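Local coordinates for protein 3-hydroxyisobutyryl-CoA hydrolase (Mycobacterium thermoresistibile, PDB 4HDT) that probably hydrolyses 3-hydroxyisobutyryl-CoA (3-hydroxy-2-methylpropanoyl-CoA) to free 3-hydroxyisobutyrate and coenzyme A, as a zinc-binding member of the crotonase-like family, at residues A[13-18]-A[46-51]; A[22-27]-A[39-44]. All coordinates share one frame; numbering follows the deposited sequence.

Contacts 1 and 2 pack the same helix, 35-49, onto two neighbouring antiparallel strands of one sheet: contact 1 uses its C-terminal end and edge strand 11-16, contact 2 its middle and strand 19-24. Along the chain contact 2 is nested inside contact 1, and their centres lie about 13 Å apart. They meet directly, with W48 CH2 3.8 Å from L22 CD2 and V13 CG1 3.8 Å from R44 CD, so the two contacts adjoin through side-chain packing. E49, next to W48, binds a zinc ion together with H100 and E351; the side chains of W48 and M41 each lie about 9 Å from that of H100.

Contact 1 (A[13-18]-A[46-51]); sequences VNVEGG and AAWEND. With ZN (zinc ion), chain B.
W48 reaches out from the last turn of helix 35-49 and brings its indole up to V13 and V15 of strand 11-16, the edge strand of the mixed sheet in this crotonase-like fold. The two valines are alternate residues of the strand, so both aim their side chains at the helix while N14 between them turns its own away. The ring is met obliquely, and the valine side chains and the tryptophan run past each other in opposite directions. Each valine uses a different methyl. V13 offers CG1, anti to its backbone N (chi1 179°), which lies 3.7 Å from W48 CZ2; V15 offers CG2, which sits beside its own N and is 3.8 Å from W48 NE1. CZ2 is shared, with V15 CG2 3.9 Å away from it. N14 joins in through its backbone, its carbonyl O being 4.0 Å from W48 CZ2.

No hydrogen bond crosses the gap; the contact is van der Waals packing, modest in extent, between a buried indole and a more exposed strand. L22 of the adjacent strand, V54 and Y104 also touch the tryptophan side chain, while K106 NZ hydrogen-bonds to its carbonyl O. Within the segment, D51 N bonds back to W48 O (3.2 Å). E49, the residue after W48, sends its side chain to the metal. H100 and E351 share that zinc ion, which E49 OE2 holds at 1.9 Å.

Contact 2 (A[22-27]-A[39-44]); sequences LTLNRP and TTMAER
L22 and M41 bury more surface here than any other pair, and L24 comes next. L22 points from strand 19-24 toward the helix and divides its two methyls between neighbours: CD1 lies 4.3 Å from M41 CG, and CD2 lies 4.2 Å from R44 CB, the L22 and R44 side chains crossing at about a right angle. M41 extends as far as its sulfur, with chi2 at -179°, and bends only at chi3; the straight part carries SD to L24, where it lies 3.9 Å from L24 CD2, again with the side chains nearly perpendicular.

Strand and helix are the first two elements of a beta-alpha-beta unit completed by strand 56-61, and the axes of segments 22-24 and 39-44 run almost antiparallel (173°), 10.2 Å apart at closest approach. L59 of that third element packs on L22, L24 and M41 alike.

R44 gives the leucine only the root of its side chain. Bends at chi2 and chi3 turn its far end away to E43, whose carboxylate it grips side-on in a salt bridge: R44 NE is 2.8 Å from E43 OE1 and R44 NH1 2.9 Å from E43 OE2, with both oxygens close to the guanidinium plane.

Contact 1 (A[13-18]-A[46-51])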
loop_
_atom_site.group_PDB
_atom_site.type_symbol
_atom_site.label_atom_id
_atom_site.label_comp_id
_atom_site.label_asym_id
_atom_site.label_seq_id
_atom_site.Cartn_x
_atom_site.Cartn_y
_atom_site.Cartn_z
ATOM N N VAL A 13 7.740 6.888 20.178
ATOM C CA VAL A 13 7.050 8.174 20.107
ATOM C C VAL A 13 7.822 9.256 20.853
ATOM O O VAL A 13 8.272 9.043 21.995
ATOM C CB VAL A 13 5.633 8.081 20.715
ATOM C CG1 VAL A 13 4.910 9.436 20.666
ATOM C CG2 VAL A 13 4.838 6.950 20.077
ATOM N N ASN A 14 7.968 10.416 20.221
ATOM C CA ASN A 14 8.543 11.568 20.883
ATOM C C ASN A 14 8.070 12.820 20.156
ATOM O O ASN A 14 7.492 12.744 19.082
ATOM C CB ASN A 14 10.066 11.499 20.888
ATOM C CG ASN A 14 10.714 12.453 21.902
ATOM O OD1 ASN A 14 10.064 12.984 22.829
ATOM N ND2 ASN A 14 12.027 12.660 21.740
ATOM N N VAL A 15 8.268 13.956 20.795
ATOM C CA VAL A 15 8.073 15.240 20.169
ATOM C C VAL A 15 9.373 16.012 20.332
ATOM O O VAL A 15 9.940 16.125 21.442
ATOM C CB VAL A 15 6.877 16.001 20.755
ATOM C CG1 VAL A 15 6.650 17.302 19.995
ATOM C CG2 VAL A 15 5.627 15.142 20.740
ATOM N N GLU A 16 9.871 16.504 19.211
ATOM C CA GLU A 16 11.104 17.259 19.182
ATOM C C GLU A 16 11.053 18.361 18.116
ATOM O O GLU A 16 10.643 18.120 16.974
ATOM C CB GLU A 16 12.255 16.321 18.913
ATOM C CG GLU A 16 13.560 16.860 19.429
ATOM C CD GLU A 16 14.668 15.851 19.347
ATOM O OE1 GLU A 16 14.907 15.323 18.252
ATOM O OE2 GLU A 16 15.303 15.602 20.387
ATOM N N GLY A 17 11.427 19.578 18.504
ATOM C CA GLY A 17 11.384 20.716 17.593
ATOM C C GLY A 17 10.019 20.999 17.035
ATOM O O GLY A 17 9.892 21.455 15.925
ATOM N N GLY A 18 8.983 20.696 17.804
ATOM C CA GLY A 18 7.640 20.880 17.337
ATOM C C GLY A 18 7.149 19.795 16.390
ATOM O O GLY A 18 6.046 19.889 15.886
ATOM N N ALA A 46 -4.468 11.669 16.807
ATOM C CA ALA A 46 -5.611 12.353 17.421
ATOM C C ALA A 46 -5.190 13.340 18.514
ATOM O O ALA A 46 -5.735 14.477 18.612
ATOM C CB ALA A 46 -6.585 11.324 17.991
ATOM N N ALA A 47 -4.280 12.913 19.384
ATOM C CA ALA A 47 -3.826 13.762 20.475
ATOM C C ALA A 47 -3.078 14.999 20.008
ATOM O O ALA A 47 -3.225 16.072 20.587
ATOM C CB ALA A 47 -2.958 12.977 21.432
ATOM N N TRP A 48 -2.303 14.864 18.933
ATOM C CA TRP A 48 -1.491 15.962 18.447
ATOM C C TRP A 48 -2.257 16.938 17.557
ATOM O O TRP A 48 -1.788 18.061 17.307
ATOM C CB TRP A 48 -0.325 15.425 17.639
ATOM C CG TRP A 48 0.708 14.709 18.440
ATOM C CD1 TRP A 48 1.001 14.894 19.779
ATOM C CD2 TRP A 48 1.634 13.730 17.967
ATOM N NE1 TRP A 48 2.039 14.066 20.151
ATOM C CE2 TRP A 48 2.458 13.367 19.055
ATOM C CE3 TRP A 48 1.857 13.138 16.729
ATOM C CZ2 TRP A 48 3.485 12.418 18.925
ATOM C CZ3 TRP A 48 2.854 12.218 16.610
ATOM C CH2 TRP A 48 3.663 11.871 17.699
ATOM N N GLU A 49 -3.401 16.505 17.059
ATOM C CA GLU A 49 -4.107 17.282 16.015
ATOM C C GLU A 49 -4.403 18.729 16.434
ATOM O O GLU A 49 -4.208 19.675 15.626
ATOM C CB GLU A 49 -5.395 16.580 15.637
ATOM C CG GLU A 49 -6.084 17.142 14.383
ATOM C CD GLU A 49 -7.094 16.182 13.790
ATOM O OE1 GLU A 49 -7.393 15.150 14.426
ATOM O OE2 GLU A 49 -7.619 16.437 12.669
ATOM N N ASN A 50 -4.881 18.892 17.660
ATOM C CA ASN A 50 -5.226 20.231 18.200
ATOM C C ASN A 50 -4.261 20.757 19.272
ATOM O O ASN A 50 -4.596 21.683 20.043
ATOM C CB ASN A 50 -6.662 20.210 18.726
ATOM C CG ASN A 50 -7.661 19.804 17.658
ATOM O OD1 ASN A 50 -8.262 18.737 17.732
ATOM N ND2 ASN A 50 -7.808 20.621 16.654
ATOM N N ASP A 51 -3.065 20.171 19.309
ATOM C CA ASP A 51 -2.015 20.582 20.202
ATOM C C ASP A 51 -1.066 21.536 19.485
ATOM O O ASP A 51 -0.294 21.133 18.601
ATOM C CB ASP A 51 -1.268 19.344 20.709
ATOM C CG ASP A 51 -0.182 19.678 21.730
ATOM O OD1 ASP A 51 0.175 20.858 21.891
ATOM O OD2 ASP A 51 0.313 18.735 22.362
HETATM ZN ZN ZN B . -8.617 14.891 12.103
#

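Contact 2 (A[22-27]-A[39-44])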
loop_
_atom_site.group_PDB
_atom_site.type_symbol
_atom_site.label_atom_id
_atom_site.label_comp_id
_atom_site.label_asym_id
_atom_site.label_seq_id
_atom_site.Cartn_x
_atom_site.Cartn_y
_atom_site.Cartn_z
ATOM N N LEU A 22 6.925 9.551 14.948
ATOM C CA LEU A 22 6.433 8.190 15.028
ATOM C C LEU A 22 7.475 7.326 14.334
ATOM O O LEU A 22 7.637 7.441 13.135
ATOM C CB LEU A 22 5.067 8.063 14.343
ATOM C CG LEU A 22 3.961 8.870 15.008
ATOM C CD1 LEU A 22 2.717 8.857 14.137
ATOM C CD2 LEU A 22 3.685 8.277 16.392
ATOM N N THR A 23 8.132 6.438 15.084
ATOM C CA THR A 23 9.129 5.565 14.488
ATOM C C THR A 23 8.667 4.116 14.648
ATOM O O THR A 23 8.597 3.571 15.743
ATOM C CB THR A 23 10.528 5.785 15.099
ATOM O OG1 THR A 23 10.842 7.160 15.060
ATOM C CG2 THR A 23 11.627 4.945 14.382
ATOM N N LEU A 24 8.338 3.487 13.525
ATOM C CA LEU A 24 7.936 2.091 13.542
ATOM C C LEU A 24 9.151 1.273 14.015
ATOM O O LEU A 24 10.263 1.561 13.587
ATOM C CB LEU A 24 7.571 1.632 12.143
ATOM C CG LEU A 24 6.447 2.425 11.510
ATOM C CD1 LEU A 24 6.162 1.839 10.166
ATOM C CD2 LEU A 24 5.191 2.423 12.378
ATOM N N ASN A 25 8.949 0.325 14.932
ATOM C CA ASN A 25 10.108 -0.256 15.646
ATOM C C ASN A 25 9.962 -1.756 15.864
ATOM O O ASN A 25 10.018 -2.240 16.997
ATOM C CB ASN A 25 10.339 0.487 16.973
ATOM C CG ASN A 25 11.604 0.056 17.680
ATOM O OD1 ASN A 25 12.648 -0.199 17.037
ATOM N ND2 ASN A 25 11.520 -0.091 18.996
ATOM N N ARG A 26 9.852 -2.490 14.771
ATOM C CA ARG A 26 10.045 -3.937 14.767
ATOM C C ARG A 26 11.052 -4.254 13.652
ATOM O O ARG A 26 10.723 -4.887 12.651
ATOM C CB ARG A 26 8.727 -4.658 14.552
ATOM C CG ARG A 26 7.637 -4.224 15.534
ATOM C CD ARG A 26 6.577 -5.278 15.782
ATOM N NE ARG A 26 6.104 -5.903 14.583
ATOM C CZ ARG A 26 5.624 -7.138 14.487
ATOM N NH1 ARG A 26 5.213 -7.563 13.297
ATOM N NH2 ARG A 26 5.478 -7.912 15.564
ATOM N N PRO A 27 12.289 -3.779 13.813
ATOM C CA PRO A 27 13.190 -3.889 12.640
ATOM C C PRO A 27 13.527 -5.323 12.184
ATOM O O PRO A 27 13.796 -5.524 10.996
ATOM C CB PRO A 27 14.436 -3.138 13.086
ATOM C CG PRO A 27 14.379 -3.110 14.562
ATOM C CD PRO A 27 12.900 -3.006 14.895
ATOM N N THR A 39 -2.993 1.257 16.461
ATOM C CA THR A 39 -3.723 2.049 17.453
ATOM C C THR A 39 -2.852 3.132 18.126
ATOM O O THR A 39 -3.324 4.209 18.422
ATOM C CB THR A 39 -4.400 1.119 18.478
ATOM O OG1 THR A 39 -3.420 0.272 19.056
ATOM C CG2 THR A 39 -5.396 0.281 17.823
ATOM N N THR A 40 -1.562 2.855 18.337
ATOM C CA THR A 40 -0.641 3.864 18.835
ATOM C C THR A 40 -0.563 5.069 17.878
ATOM O O THR A 40 -0.669 6.232 18.289
ATOM C CB THR A 40 0.757 3.268 19.081
ATOM O OG1 THR A 40 0.656 2.333 20.167
ATOM C CG2 THR A 40 1.762 4.355 19.470
ATOM N N MET A 41 -0.365 4.791 16.596
ATOM C CA MET A 41 -0.276 5.871 15.610
ATOM C C MET A 41 -1.553 6.690 15.637
ATOM O O MET A 41 -1.507 7.908 15.654
ATOM C CB MET A 41 -0.036 5.350 14.200
ATOM C CG MET A 41 1.363 4.802 13.999
ATOM S SD MET A 41 1.666 4.203 12.310
ATOM C CE MET A 41 1.506 5.691 11.357
ATOM N N ALA A 42 -2.675 5.995 15.613
ATOM C CA ALA A 42 -3.972 6.669 15.528
ATOM C C ALA A 42 -4.190 7.556 16.742
ATOM O O ALA A 42 -4.687 8.702 16.621
ATOM C CB ALA A 42 -5.100 5.666 15.414
ATOM N N GLU A 43 -3.877 7.041 17.933
ATOM C CA GLU A 43 -4.122 7.799 19.123
ATOM C C GLU A 43 -3.229 9.052 19.181
ATOM O O GLU A 43 -3.682 10.102 19.633
ATOM C CB GLU A 43 -3.952 6.877 20.348
ATOM C CG GLU A 43 -4.307 7.506 21.673
ATOM C CD GLU A 43 -3.212 8.370 22.265
ATOM O OE1 GLU A 43 -2.004 8.140 22.022
ATOM O OE2 GLU A 43 -3.565 9.265 23.049
ATOM N N ARG A 44 -1.965 8.918 18.801
ATOM C CA ARG A 44 -1.050 10.055 18.751
ATOM C C ARG A 44 -1.444 11.095 17.713
ATOM O O ARG A 44 -1.423 12.310 18.007
ATOM C CB ARG A 44 0.410 9.638 18.557
ATOM C CG ARG A 44 1.008 8.999 19.805
ATOM C CD ARG A 44 1.119 9.994 20.971
ATOM N NE ARG A 44 -0.043 10.077 21.850
ATOM C CZ ARG A 44 -0.215 11.004 22.803
ATOM N NH1 ARG A 44 -1.297 10.985 23.568
ATOM N NH2 ARG A 44 0.689 11.980 23.002
#